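NDP-rhamnosyltransferase (Saccharopolyspora spinosa, PDB 3TSA) is a glycosyltransferase of the GT-B fold, built from two Rossmann-like domains. Local coordinates at residues G77-E82 with Q86-T91; C123-R128 with G150-R155; P201-G206 with A299-R304; P209-A214 with N271-E276; L310-Y315 with E344-S349. All blocks are in the same frame, centred on the assembly; numbering follows the deposited sequence.

Contact 1: residues G77-E82 with Q86-T91; sequences GQRDTE and QLWEQT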
# COMPACT_ATOMS: atom_id res chain seq x y z
N GLY A 77 -15.49 -26.65 13.40
CA GLY A 77 -16.39 -26.84 12.28
C GLY A 77 -17.62 -27.67 12.62
O GLY A 77 -18.32 -28.22 11.75
N GLN A 78 -17.93 -27.72 13.91
CA GLN A 78 -19.06 -28.52 14.41
C GLN A 78 -19.94 -27.66 15.34
O GLN A 78 -19.99 -27.93 16.54
CB GLN A 78 -18.56 -29.81 15.13
CG GLN A 78 -17.69 -30.68 14.12
CD GLN A 78 -16.95 -31.79 14.80
OE1 GLN A 78 -16.73 -31.74 16.01
NE2 GLN A 78 -16.48 -32.76 14.01
N ARG A 79 -20.56 -26.61 14.77
CA ARG A 79 -21.28 -25.59 15.58
C ARG A 79 -22.56 -26.17 16.19
O ARG A 79 -23.02 -25.64 17.21
CB ARG A 79 -21.51 -24.31 14.82
CG ARG A 79 -20.25 -23.47 14.84
CD ARG A 79 -20.41 -22.16 14.02
NE ARG A 79 -20.65 -22.41 12.60
CZ ARG A 79 -21.64 -21.83 11.90
NH1 ARG A 79 -22.51 -20.95 12.47
NH2 ARG A 79 -21.78 -22.16 10.60
N ASP A 80 -23.08 -27.26 15.58
CA ASP A 80 -24.27 -28.00 16.15
C ASP A 80 -23.87 -28.99 17.26
O ASP A 80 -24.69 -29.82 17.69
CB ASP A 80 -24.92 -28.84 15.08
CG ASP A 80 -25.34 -28.06 13.86
OD1 ASP A 80 -25.83 -26.90 13.99
OD2 ASP A 80 -25.25 -28.65 12.74
N THR A 81 -22.67 -28.92 17.77
CA THR A 81 -22.31 -29.72 18.91
C THR A 81 -22.04 -28.83 20.10
O THR A 81 -21.81 -27.62 19.94
CB THR A 81 -21.08 -30.63 18.68
OG1 THR A 81 -19.87 -29.84 18.63
CG2 THR A 81 -21.27 -31.53 17.45
N GLU A 82 -22.01 -29.44 21.30
CA GLU A 82 -21.69 -28.70 22.51
C GLU A 82 -20.26 -28.16 22.55
O GLU A 82 -20.03 -27.01 23.03
CB GLU A 82 -21.95 -29.58 23.73
CG GLU A 82 -21.07 -29.25 24.94
CD GLU A 82 -21.61 -28.07 25.74
OE1 GLU A 82 -22.85 -27.81 25.69
OE2 GLU A 82 -20.79 -27.42 26.45
N GLN A 86 -19.21 -24.15 22.56
CA GLN A 86 -18.33 -23.55 23.60
C GLN A 86 -17.13 -22.82 23.02
O GLN A 86 -16.73 -21.77 23.52
CB GLN A 86 -17.73 -24.65 24.49
CG GLN A 86 -18.61 -25.11 25.64
CD GLN A 86 -17.80 -26.02 26.61
OE1 GLN A 86 -18.13 -26.19 27.78
NE2 GLN A 86 -16.72 -26.59 26.08
N LEU A 87 -16.51 -23.39 21.98
CA LEU A 87 -15.36 -22.71 21.38
C LEU A 87 -15.78 -21.38 20.84
O LEU A 87 -15.05 -20.42 21.08
CB LEU A 87 -14.75 -23.49 20.24
CG LEU A 87 -13.86 -24.71 20.54
CD1 LEU A 87 -13.61 -25.37 19.16
CD2 LEU A 87 -12.54 -24.39 21.22
N TRP A 88 -16.87 -21.35 20.06
CA TRP A 88 -17.30 -20.10 19.43
C TRP A 88 -17.84 -19.14 20.50
O TRP A 88 -17.58 -17.95 20.42
CB TRP A 88 -18.30 -20.34 18.32
CG TRP A 88 -17.61 -20.93 17.12
CD1 TRP A 88 -17.55 -22.25 16.73
CD2 TRP A 88 -16.90 -20.18 16.14
NE1 TRP A 88 -16.80 -22.35 15.56
CE2 TRP A 88 -16.39 -21.10 15.18
CE3 TRP A 88 -16.61 -18.82 16.01
CZ2 TRP A 88 -15.60 -20.67 14.09
CZ3 TRP A 88 -15.88 -18.38 14.94
CH2 TRP A 88 -15.41 -19.28 13.96
N GLU A 89 -18.51 -19.66 21.53
CA GLU A 89 -18.97 -18.76 22.64
C GLU A 89 -17.79 -18.14 23.41
O GLU A 89 -17.82 -16.93 23.79
CB GLU A 89 -20.00 -19.49 23.56
CG GLU A 89 -21.33 -19.78 22.81
CD GLU A 89 -22.29 -20.62 23.63
OE1 GLU A 89 -21.84 -21.43 24.48
OE2 GLU A 89 -23.50 -20.48 23.41
N GLN A 90 -16.72 -18.93 23.63
CA GLN A 90 -15.53 -18.42 24.36
C GLN A 90 -14.81 -17.35 23.51
O GLN A 90 -14.35 -16.30 24.02
CB GLN A 90 -14.63 -19.59 24.80
CG GLN A 90 -13.08 -19.40 24.89
CD GLN A 90 -12.26 -20.71 24.39
OE1 GLN A 90 -12.67 -21.88 24.61
NE2 GLN A 90 -11.13 -20.47 23.70
N THR A 91 -14.73 -17.58 22.19
CA THR A 91 -14.22 -16.56 21.31
C THR A 91 -14.96 -15.24 21.46
O THR A 91 -14.30 -14.18 21.63
CB THR A 91 -14.27 -17.00 19.80
OG1 THR A 91 -13.51 -18.20 19.71
CG2 THR A 91 -13.59 -15.95 18.93
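Arg79 lays the aliphatic part of its side chain over one face of the Trp88 indole, near the rim of the five-membered ring. Its CG comes within 3.5 Å of Trp88 CD1, and CD stands 4.0 Å from the centroid of that ring, 18° off the normal, a CH-pi contact. The Arg79 chain is straight through CG and then bends at chi3 (-63°), so the guanidinium leaves the indole instead of stacking on it; the two planes are 73° apart. NH1 is thereby carried to a salt bridge with Asp190, while the indole NE1 is held by the backbone O of Phe76, fixing the ring's rotation. At the other end of the contact Gln86 N donates to Glu82 O at 3.0 Å, a first-turn helix bond. Beyond this backbone bond the Glu82 chain bends at chi2 and folds alongside Gln86, whose chain runs extended beyond CG; carboxylate and amide lie at a steep angle, with Glu82 OE2 and Gln86 OE1 3.2 Å apart, two acceptors that form no bond. Thr81 is the N-cap: its OG1 caps Gly84 N and also donates to Gln78 O (2.8 Å), across a type I turn. The approach loop is thus folded back on the start of helix 82-113, and Trp88 sits between that loop, Pro147 and the first turn of helix 151-166, where it touches Pro151 and Phe152.

Contact 2: residues C123-R128 with G150-R155; sequences CALIGR and GPFSDR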
# COMPACT_ATOMS: atom_id res chain seq x y z
N CYS A 123 -15.69 -10.11 13.19
CA CYS A 123 -15.47 -10.48 14.60
C CYS A 123 -15.00 -9.36 15.53
O CYS A 123 -15.00 -9.55 16.76
CB CYS A 123 -14.43 -11.52 14.67
SG CYS A 123 -15.03 -13.12 13.96
N ALA A 124 -14.67 -8.17 15.00
CA ALA A 124 -14.18 -7.12 15.88
C ALA A 124 -15.36 -6.37 16.49
O ALA A 124 -15.76 -5.29 16.04
CB ALA A 124 -13.23 -6.18 15.10
N LEU A 125 -15.96 -6.98 17.53
CA LEU A 125 -17.13 -6.46 18.14
C LEU A 125 -17.01 -5.05 18.64
O LEU A 125 -18.01 -4.35 18.64
CB LEU A 125 -17.59 -7.37 19.29
CG LEU A 125 -17.88 -8.83 18.88
CD1 LEU A 125 -18.14 -9.67 20.15
CD2 LEU A 125 -19.05 -8.75 17.94
N ILE A 126 -15.81 -4.64 19.07
CA ILE A 126 -15.63 -3.22 19.44
C ILE A 126 -16.13 -2.26 18.37
O ILE A 126 -16.71 -1.21 18.68
CB ILE A 126 -14.15 -2.92 19.77
CG1 ILE A 126 -13.98 -1.41 20.12
CG2 ILE A 126 -13.26 -3.22 18.59
CD1 ILE A 126 -14.78 -0.95 21.29
N GLY A 127 -15.87 -2.55 17.07
CA GLY A 127 -16.36 -1.62 16.04
C GLY A 127 -17.88 -1.42 15.98
O GLY A 127 -18.39 -0.34 15.71
N ARG A 128 -18.60 -2.49 16.26
CA ARG A 128 -20.04 -2.42 16.35
C ARG A 128 -20.52 -1.61 17.59
O ARG A 128 -21.48 -0.81 17.47
CB ARG A 128 -20.65 -3.81 16.36
CG ARG A 128 -20.40 -4.53 15.02
CD ARG A 128 -20.95 -5.95 15.05
NE ARG A 128 -22.40 -5.87 15.04
CZ ARG A 128 -23.21 -6.93 15.14
NH1 ARG A 128 -22.70 -8.15 15.24
NH2 ARG A 128 -24.55 -6.75 15.13
N GLY A 150 -23.52 -18.99 14.63
CA GLY A 150 -24.59 -19.35 15.79
C GLY A 150 -24.30 -18.86 17.21
O GLY A 150 -24.68 -17.75 17.70
N PRO A 151 -23.55 -19.68 17.86
CA PRO A 151 -22.93 -19.48 19.16
C PRO A 151 -22.18 -18.17 19.31
O PRO A 151 -22.40 -17.46 20.30
CB PRO A 151 -22.02 -20.69 19.33
CG PRO A 151 -22.11 -21.43 18.03
CD PRO A 151 -23.31 -21.01 17.30
N PHE A 152 -21.37 -17.78 18.32
CA PHE A 152 -20.59 -16.53 18.44
C PHE A 152 -21.53 -15.31 18.46
O PHE A 152 -21.44 -14.45 19.36
CB PHE A 152 -19.51 -16.41 17.33
CG PHE A 152 -18.73 -15.10 17.37
CD1 PHE A 152 -19.31 -13.93 16.84
CD2 PHE A 152 -17.45 -15.04 17.94
CE1 PHE A 152 -18.62 -12.71 16.86
CE2 PHE A 152 -16.75 -13.80 17.98
CZ PHE A 152 -17.35 -12.66 17.43
N SER A 153 -22.42 -15.20 17.50
CA SER A 153 -23.21 -14.01 17.41
C SER A 153 -24.19 -13.94 18.60
O SER A 153 -24.43 -12.83 19.15
CB SER A 153 -23.94 -14.05 16.10
OG SER A 153 -24.93 -13.06 16.11
N ASP A 154 -24.67 -15.09 19.04
CA ASP A 154 -25.59 -15.11 20.20
C ASP A 154 -24.89 -14.66 21.47
O ASP A 154 -25.53 -13.95 22.30
CB ASP A 154 -26.13 -16.52 20.42
CG ASP A 154 -27.31 -16.84 19.48
OD1 ASP A 154 -27.80 -15.95 18.72
OD2 ASP A 154 -27.72 -18.01 19.48
N ARG A 155 -23.66 -15.11 21.70
CA ARG A 155 -22.88 -14.69 22.88
C ARG A 155 -22.51 -13.23 22.80
O ARG A 155 -22.54 -12.51 23.80
CB ARG A 155 -21.66 -15.62 23.02
CG ARG A 155 -20.76 -15.40 24.25
CD ARG A 155 -21.59 -15.69 25.57
NE ARG A 155 -20.68 -15.45 26.66
CZ ARG A 155 -21.01 -15.38 27.96
NH1 ARG A 155 -22.28 -15.50 28.35
NH2 ARG A 155 -20.03 -15.18 28.83
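Phe152 points its ring end-on into the corner formed by Cys123 and Leu125, and CZ meets both. Cys123 O lies 4.0 Å from Phe152 CZ, at the ring edge and near its plane, while Cys123 CB is 4.2 Å from the same carbon. The sulfur stands obliquely to the ring: SG is 4.6 Å from the Phe152 centroid and 27° off the normal, a sulfur-aromatic contact. Leu125 and Phe152 approach each other head-on, Leu125 CD1 4.1 Å from Phe152 CZ and Leu125 CD2 alongside CE1. With CG anti to the backbone N (chi1 177°), the Phe152 ring extends from its own helix across to the other segment. No hydrogen bond crosses here; the contact is buried and mainly apolar.

In the next shell, Asp121 OD1 accepts from Cys123 N, and an inverse gamma turn centred on Ala124 brings the chain into helix 125-133. Trp143 and Thr148 pack on Cys123, Ala156 and Leu160 on Leu125, and Ala92 on Phe152. Gly150 is the N-cap of helix 151-166. Helix starts that follow the adjacent strands 117-121 and 138-141, packed side chain to side chain, are in keeping with the Rossmann-like N-terminal domain of a GT-B protein.

Contact 3: residues P201-G206 with A299-R304; sequences PYNGSG and AFTATR
Helix 296-304 of the C-terminal Rossmann-like domain is met here by the loop that follows the last strand of the N-terminal sheet, so the contact belongs to the junction of the two halves of the GT-B fold. Its polar centre is the amide of Asn203, whose ND2 donates to Thr301 OG1 at 3.0 Å. The bond is nearly straight (169°), and the hydroxyl oxygen sits 6° out of the amide plane, so the N-H is aimed squarely at it. The two side chains approach from opposite directions. Thr301 OG1, anti to its carbonyl carbon (chi1 -68°), is also hydrogen-bonded to Gly297 O one turn back in the helix and to Tyr199 OH, which leaves this buried hydroxyl gripped by three partners. Asn203 OD1 in turn accepts from Asn281 N, so both ends of the amide are engaged and its rotation is fixed. Beside this bond Pro201 presses on the helix. Its CB lies 3.5 Å from Thr301 OG1, and its CG rests 4.2 Å from Arg304 CG, with the arginine chain crossing the proline ring at about a right angle. Farther along the loop, Gly206 pairs in parallel with a strand of the second subunit, extending the sheet across the dimer interface. A linking loop pinned by a side-chain amide to a helix of the opposite domain fits the bilobal GT-B architecture.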
# COMPACT_ATOMS: atom_id res chain seq x y z
N PRO A 201 -5.80 -10.61 -4.71
CA PRO A 201 -4.76 -11.21 -3.89
C PRO A 201 -3.85 -10.12 -3.35
O PRO A 201 -3.39 -9.22 -4.09
CB PRO A 201 -4.05 -12.18 -4.87
CG PRO A 201 -5.14 -12.59 -5.80
CD PRO A 201 -5.92 -11.25 -6.03
N TYR A 202 -3.69 -10.10 -2.06
CA TYR A 202 -2.67 -9.31 -1.42
C TYR A 202 -2.08 -10.20 -0.43
O TYR A 202 -2.73 -10.59 0.54
CB TYR A 202 -3.24 -8.08 -0.67
CG TYR A 202 -2.15 -7.36 0.07
CD1 TYR A 202 -1.08 -6.75 -0.63
CD2 TYR A 202 -2.12 -7.36 1.48
CE1 TYR A 202 -0.04 -6.12 0.10
CE2 TYR A 202 -1.07 -6.73 2.25
CZ TYR A 202 -0.03 -6.08 1.48
OH TYR A 202 1.05 -5.50 2.16
N ASN A 203 -0.80 -10.51 -0.67
CA ASN A 203 -0.06 -11.39 0.21
C ASN A 203 1.22 -10.72 0.73
O ASN A 203 2.24 -11.41 0.94
CB ASN A 203 0.35 -12.65 -0.55
CG ASN A 203 -0.69 -13.12 -1.57
OD1 ASN A 203 -0.40 -13.18 -2.77
ND2 ASN A 203 -1.85 -13.52 -1.08
N GLY A 204 1.20 -9.39 0.88
CA GLY A 204 2.35 -8.68 1.43
C GLY A 204 3.20 -8.18 0.27
O GLY A 204 2.91 -8.42 -0.90
N SER A 205 4.29 -7.50 0.63
CA SER A 205 5.25 -7.04 -0.36
C SER A 205 6.40 -8.02 -0.56
O SER A 205 6.56 -8.95 0.21
CB SER A 205 5.77 -5.71 0.09
OG SER A 205 6.60 -5.91 1.24
N GLY A 206 7.22 -7.82 -1.60
CA GLY A 206 8.31 -8.74 -1.85
C GLY A 206 8.70 -8.69 -3.32
O GLY A 206 8.12 -7.91 -4.10
N ALA A 299 -5.69 -19.36 0.51
CA ALA A 299 -6.72 -20.18 -0.22
C ALA A 299 -7.45 -19.37 -1.29
O ALA A 299 -7.71 -19.88 -2.38
CB ALA A 299 -7.70 -20.79 0.78
N PHE A 300 -7.82 -18.12 -0.97
CA PHE A 300 -8.53 -17.34 -1.95
C PHE A 300 -7.59 -16.93 -3.09
O PHE A 300 -8.03 -16.78 -4.23
CB PHE A 300 -9.19 -16.10 -1.29
CG PHE A 300 -10.44 -16.41 -0.52
CD1 PHE A 300 -10.87 -17.71 -0.21
CD2 PHE A 300 -11.18 -15.36 -0.06
CE1 PHE A 300 -12.10 -17.93 0.55
CE2 PHE A 300 -12.39 -15.56 0.61
CZ PHE A 300 -12.81 -16.85 0.96
N THR A 301 -6.28 -16.78 -2.81
CA THR A 301 -5.35 -16.46 -3.88
C THR A 301 -5.28 -17.67 -4.80
O THR A 301 -5.33 -17.52 -6.03
CB THR A 301 -3.96 -16.10 -3.35
OG1 THR A 301 -4.05 -14.87 -2.64
CG2 THR A 301 -2.94 -15.97 -4.44
N ALA A 302 -5.12 -18.88 -4.21
CA ALA A 302 -5.12 -20.09 -5.00
C ALA A 302 -6.44 -20.17 -5.83
O ALA A 302 -6.38 -20.43 -7.05
CB ALA A 302 -4.90 -21.34 -4.14
N THR A 303 -7.57 -19.95 -5.17
CA THR A 303 -8.90 -20.20 -5.81
C THR A 303 -9.07 -19.17 -6.96
O THR A 303 -9.40 -19.55 -8.10
CB THR A 303 -9.99 -20.07 -4.77
OG1 THR A 303 -9.82 -21.17 -3.90
CG2 THR A 303 -11.38 -20.23 -5.42
N ARG A 304 -8.69 -17.92 -6.69
CA ARG A 304 -8.70 -16.85 -7.72
C ARG A 304 -7.94 -17.23 -9.00
O ARG A 304 -8.37 -16.94 -10.14
CB ARG A 304 -8.23 -15.49 -7.11
CG ARG A 304 -8.09 -14.38 -8.13
CD ARG A 304 -9.38 -14.02 -8.88
NE ARG A 304 -9.09 -12.99 -9.89
CZ ARG A 304 -8.67 -13.24 -11.13
NH1 ARG A 304 -8.52 -14.50 -11.56
NH2 ARG A 304 -8.42 -12.21 -11.95

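Contact 4: residues P209-A214 with N271-E276; sequences PAWGAA and NARIAE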
# COMPACT_ATOMS: atom_id res chain seq x y z
N PRO A 209 10.40 -13.72 -8.01
CA PRO A 209 11.61 -14.54 -8.07
C PRO A 209 11.85 -15.02 -9.51
O PRO A 209 10.91 -15.29 -10.25
CB PRO A 209 11.29 -15.70 -7.11
CG PRO A 209 9.78 -15.92 -7.30
CD PRO A 209 9.22 -14.47 -7.51
N ALA A 210 13.10 -15.15 -9.94
CA ALA A 210 13.29 -15.62 -11.33
C ALA A 210 12.64 -17.01 -11.60
O ALA A 210 12.12 -17.28 -12.70
CB ALA A 210 14.79 -15.64 -11.72
N TRP A 211 12.70 -17.89 -10.60
CA TRP A 211 12.08 -19.19 -10.73
C TRP A 211 10.55 -19.16 -10.83
O TRP A 211 9.93 -20.21 -11.06
CB TRP A 211 12.54 -20.11 -9.60
CG TRP A 211 12.25 -19.59 -8.24
CD1 TRP A 211 13.11 -18.97 -7.40
CD2 TRP A 211 11.01 -19.69 -7.53
NE1 TRP A 211 12.52 -18.68 -6.20
CE2 TRP A 211 11.23 -19.13 -6.25
CE3 TRP A 211 9.78 -20.25 -7.82
CZ2 TRP A 211 10.21 -19.04 -5.28
CZ3 TRP A 211 8.76 -20.14 -6.87
CH2 TRP A 211 8.99 -19.52 -5.63
N GLY A 212 9.97 -17.96 -10.66
CA GLY A 212 8.51 -17.78 -10.60
C GLY A 212 7.88 -17.45 -11.91
O GLY A 212 6.64 -17.25 -11.96
N ALA A 213 8.69 -17.36 -12.97
CA ALA A 213 8.16 -16.91 -14.27
C ALA A 213 7.46 -18.04 -15.02
O ALA A 213 6.46 -17.83 -15.73
CB ALA A 213 9.32 -16.30 -15.16
N ALA A 214 7.99 -19.26 -14.85
CA ALA A 214 7.52 -20.37 -15.66
C ALA A 214 7.61 -21.64 -14.81
O ALA A 214 8.44 -21.75 -13.91
CB ALA A 214 8.43 -20.51 -16.88
N ASN A 271 14.49 -31.79 -3.86
CA ASN A 271 13.24 -31.38 -4.61
C ASN A 271 12.34 -30.41 -3.80
O ASN A 271 11.13 -30.35 -4.03
CB ASN A 271 12.41 -32.56 -5.13
CG ASN A 271 11.90 -33.49 -4.02
OD1 ASN A 271 12.53 -33.62 -2.96
ND2 ASN A 271 10.72 -34.13 -4.26
N ALA A 272 12.95 -29.68 -2.87
CA ALA A 272 12.30 -28.63 -2.12
C ALA A 272 13.00 -27.29 -2.27
O ALA A 272 14.22 -27.25 -2.34
CB ALA A 272 12.16 -29.02 -0.62
N ARG A 273 12.25 -26.19 -2.30
CA ARG A 273 12.84 -24.88 -2.25
C ARG A 273 12.15 -24.09 -1.15
O ARG A 273 10.93 -24.17 -1.06
CB ARG A 273 12.56 -24.18 -3.54
CG ARG A 273 12.90 -22.66 -3.47
CD ARG A 273 12.46 -21.96 -4.74
NE ARG A 273 13.29 -22.41 -5.82
CZ ARG A 273 14.50 -21.90 -6.11
NH1 ARG A 273 15.01 -20.90 -5.39
NH2 ARG A 273 15.19 -22.41 -7.13
N ILE A 274 12.91 -23.38 -0.31
CA ILE A 274 12.38 -22.47 0.69
C ILE A 274 12.22 -21.11 0.05
O ILE A 274 13.22 -20.52 -0.38
CB ILE A 274 13.24 -22.41 2.00
CG1 ILE A 274 13.47 -23.83 2.64
CG2 ILE A 274 12.56 -21.42 2.98
CD1 ILE A 274 14.48 -23.92 3.88
N ALA A 275 10.99 -20.63 -0.11
CA ALA A 275 10.75 -19.31 -0.75
C ALA A 275 11.11 -18.20 0.22
O ALA A 275 10.76 -18.24 1.42
CB ALA A 275 9.29 -19.15 -1.25
N GLU A 276 11.82 -17.20 -0.28
CA GLU A 276 12.38 -16.15 0.58
C GLU A 276 11.41 -15.00 0.82
O GLU A 276 11.60 -13.93 0.25
CB GLU A 276 13.69 -15.62 -0.05
CG GLU A 276 14.92 -16.44 0.28
CD GLU A 276 15.30 -16.31 1.75
OE1 GLU A 276 15.25 -17.36 2.45
OE2 GLU A 276 15.56 -15.18 2.22
O HOH W 1 12.91 -17.54 -3.02
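Arg273 spreads its guanidinium flat on one face of the Trp211 indole, the tight part of the contact. CZ stands 3.8 Å from the centroid of the five-membered ring, 24° off the normal, a cation-pi arrangement with the planes inclined by 22°. Arg273 NH1 reaches to 3.4 Å from Trp211 CD1, while Arg273 CD approaches Trp211 CE2 to the same 3.4 Å. The bend at chi3 (-68°) lets CD and the guanidinium share that face. Pro209 CG covers the opposite face, over its centre, sandwiching the indole.

Between the two segments the packing is sparser along the edge, though Phe283 and Val254 also meet the indole. Ala275 CB touches Trp211 CZ2 at 4.1 Å near the ring plane, and a water receives a weak bond from NE1 and a firmer one from Glu276 N (3.0 Å). Arg273 itself is exposed. The Arg-Trp stack joins a short 3-10 turn to strand 272-274, an edge strand of the parallel, Rossmann-like C-terminal sheet.

Contact 5: residues L310-Y315 with E344-S349; sequences LVLPQY and EQFTDS
The Phe346 ring is the flat group of this contact, and two leucines meet it obliquely, neither squarely over a face nor at the edge. Leu310 CD1 comes to 3.5 Å from Phe346 CE1, and Leu312 CD2 lies 3.7 Å from Phe346 CE2. The second methyl of Leu312, CD1, is 3.8 Å from Phe346 CZ, so this leucine sets both methyls against the far end of the ring, on the same side of its plane as Leu310 CD1. Leu312 crosses the ring at about a right angle, while Leu310 crosses at a slant with one methyl. Ala241 and Ala244 of helix 236-246 and Leu334 also pack on the phenyl group. The first torsion of Phe346 places CG anti to its backbone N (chi1 -163°), reaching away from helix 343-354 toward the sheet. The arrangement is that of a Rossmann-like domain, in which helices cover a parallel sheet: strand 309-311 is an inner strand, bonded through its backbone to strands 289-292 and 331-333; Leu310 faces helix 343-354, whereas Val311 packs on helix 318-327. One turn farther along, Ser349 CB sits 4.0 Å from Leu310 CD1. Its hydroxyl is turned back on its own helix, with Ser349 OG donating to Gln345 O at 2.9 Å; that carbonyl also accepts from Ser349 N, and the two donors reach it from opposite faces of its plane.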
# COMPACT_ATOMS: atom_id res chain seq x y z
N LEU A 310 -5.05 -28.77 -1.38
CA LEU A 310 -5.17 -29.86 -0.38
C LEU A 310 -5.14 -29.12 0.98
O LEU A 310 -4.14 -28.48 1.29
CB LEU A 310 -3.94 -30.69 -0.52
CG LEU A 310 -4.04 -32.18 -0.13
CD1 LEU A 310 -2.74 -32.99 -0.18
CD2 LEU A 310 -4.95 -32.54 0.93
N VAL A 311 -6.21 -29.26 1.78
CA VAL A 311 -6.44 -28.35 2.88
C VAL A 311 -6.33 -29.15 4.18
O VAL A 311 -6.91 -30.22 4.28
CB VAL A 311 -7.82 -27.69 2.82
CG1 VAL A 311 -7.86 -26.53 3.85
CG2 VAL A 311 -8.07 -27.05 1.39
N LEU A 312 -5.49 -28.67 5.08
CA LEU A 312 -5.39 -29.30 6.42
C LEU A 312 -5.92 -28.34 7.43
O LEU A 312 -5.19 -27.64 8.13
CB LEU A 312 -3.92 -29.62 6.68
CG LEU A 312 -3.09 -30.62 5.82
CD1 LEU A 312 -2.95 -30.25 4.43
CD2 LEU A 312 -1.67 -30.54 6.43
N PRO A 313 -7.26 -28.29 7.59
CA PRO A 313 -7.80 -27.27 8.48
C PRO A 313 -7.41 -27.48 9.97
O PRO A 313 -7.19 -28.64 10.38
CB PRO A 313 -9.33 -27.48 8.34
CG PRO A 313 -9.48 -29.00 7.95
CD PRO A 313 -8.29 -29.16 7.02
N GLN A 314 -7.31 -26.39 10.67
CA GLN A 314 -6.84 -26.37 12.07
C GLN A 314 -7.83 -25.73 13.03
O GLN A 314 -8.08 -26.25 14.14
CB GLN A 314 -5.46 -25.67 12.16
CG GLN A 314 -4.41 -26.22 11.22
CD GLN A 314 -4.06 -27.70 11.49
OE1 GLN A 314 -3.86 -28.46 10.54
NE2 GLN A 314 -4.02 -28.08 12.77
N TYR A 315 -8.39 -24.59 12.64
CA TYR A 315 -9.16 -23.84 13.60
C TYR A 315 -10.11 -22.87 12.89
O TYR A 315 -10.07 -22.72 11.65
CB TYR A 315 -8.25 -23.12 14.61
CG TYR A 315 -7.21 -22.12 14.06
CD1 TYR A 315 -7.40 -21.33 12.87
CD2 TYR A 315 -6.05 -21.91 14.81
CE1 TYR A 315 -6.41 -20.41 12.48
CE2 TYR A 315 -5.14 -21.00 14.46
CZ TYR A 315 -5.30 -20.27 13.30
OH TYR A 315 -4.32 -19.36 12.99
N GLU A 344 0.36 -42.09 4.19
CA GLU A 344 -0.09 -42.70 2.93
C GLU A 344 -1.28 -42.00 2.25
O GLU A 344 -1.32 -41.79 0.99
CB GLU A 344 -0.41 -44.19 3.21
CG GLU A 344 -0.94 -44.98 1.97
CD GLU A 344 -1.30 -46.46 2.30
OE1 GLU A 344 -2.43 -46.74 2.81
OE2 GLU A 344 -0.44 -47.33 2.05
N GLN A 345 -2.28 -41.68 3.05
CA GLN A 345 -3.49 -41.02 2.57
C GLN A 345 -3.13 -39.61 2.02
O GLN A 345 -3.66 -39.19 0.97
CB GLN A 345 -4.53 -40.93 3.71
CG GLN A 345 -5.74 -40.00 3.36
CD GLN A 345 -6.79 -39.93 4.52
OE1 GLN A 345 -6.77 -40.74 5.49
NE2 GLN A 345 -7.70 -38.98 4.41
N PHE A 346 -2.24 -38.92 2.73
CA PHE A 346 -1.79 -37.56 2.36
C PHE A 346 -1.09 -37.60 0.99
O PHE A 346 -1.45 -36.85 0.04
CB PHE A 346 -0.91 -37.04 3.48
CG PHE A 346 -0.67 -35.54 3.52
CD1 PHE A 346 -0.76 -34.75 2.37
CD2 PHE A 346 -0.38 -34.92 4.75
CE1 PHE A 346 -0.54 -33.39 2.46
CE2 PHE A 346 -0.14 -33.55 4.85
CZ PHE A 346 -0.24 -32.76 3.67
N THR A 347 -0.13 -38.54 0.86
CA THR A 347 0.58 -38.74 -0.40
C THR A 347 -0.39 -39.10 -1.52
O THR A 347 -0.29 -38.53 -2.63
CB THR A 347 1.63 -39.90 -0.17
OG1 THR A 347 2.57 -39.36 0.77
CG2 THR A 347 2.36 -40.12 -1.42
N ASP A 348 -1.33 -40.02 -1.23
CA ASP A 348 -2.26 -40.48 -2.24
C ASP A 348 -3.15 -39.29 -2.70
O ASP A 348 -3.49 -39.17 -3.90
CB ASP A 348 -3.13 -41.66 -1.72
CG ASP A 348 -2.39 -42.97 -1.70
OD1 ASP A 348 -1.29 -43.06 -2.18
OD2 ASP A 348 -2.92 -43.95 -1.13
N SER A 349 -3.41 -38.37 -1.77
CA SER A 349 -4.29 -37.21 -2.08
C SER A 349 -3.57 -36.28 -3.06
O SER A 349 -4.17 -35.71 -3.97
CB SER A 349 -4.63 -36.43 -0.82
OG SER A 349 -5.50 -37.17 -0.01

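Contacts 1 and 2 come first along the chain, one after the other, and lie together in the N-terminal domain, their centres about 13 Å apart; they touch through the start of helix 151-166. Contact 5 belongs to the C-terminal domain, as do the helix of contact 3 and the strand of contact 4. Contact 4 is nested in the loop closed by contact 3, about 16 Å away between centres, and contact 5 follows both; contacts 4 and 5 reach the same parallel sheet. Contacts 1 and 4 are about 40 Å apart between centres. Contact 3, nearest the chain's centre, joins the two domains, whereas contact 2 packs two helix starts and contact 5 a helix on the sheet, each within one domain.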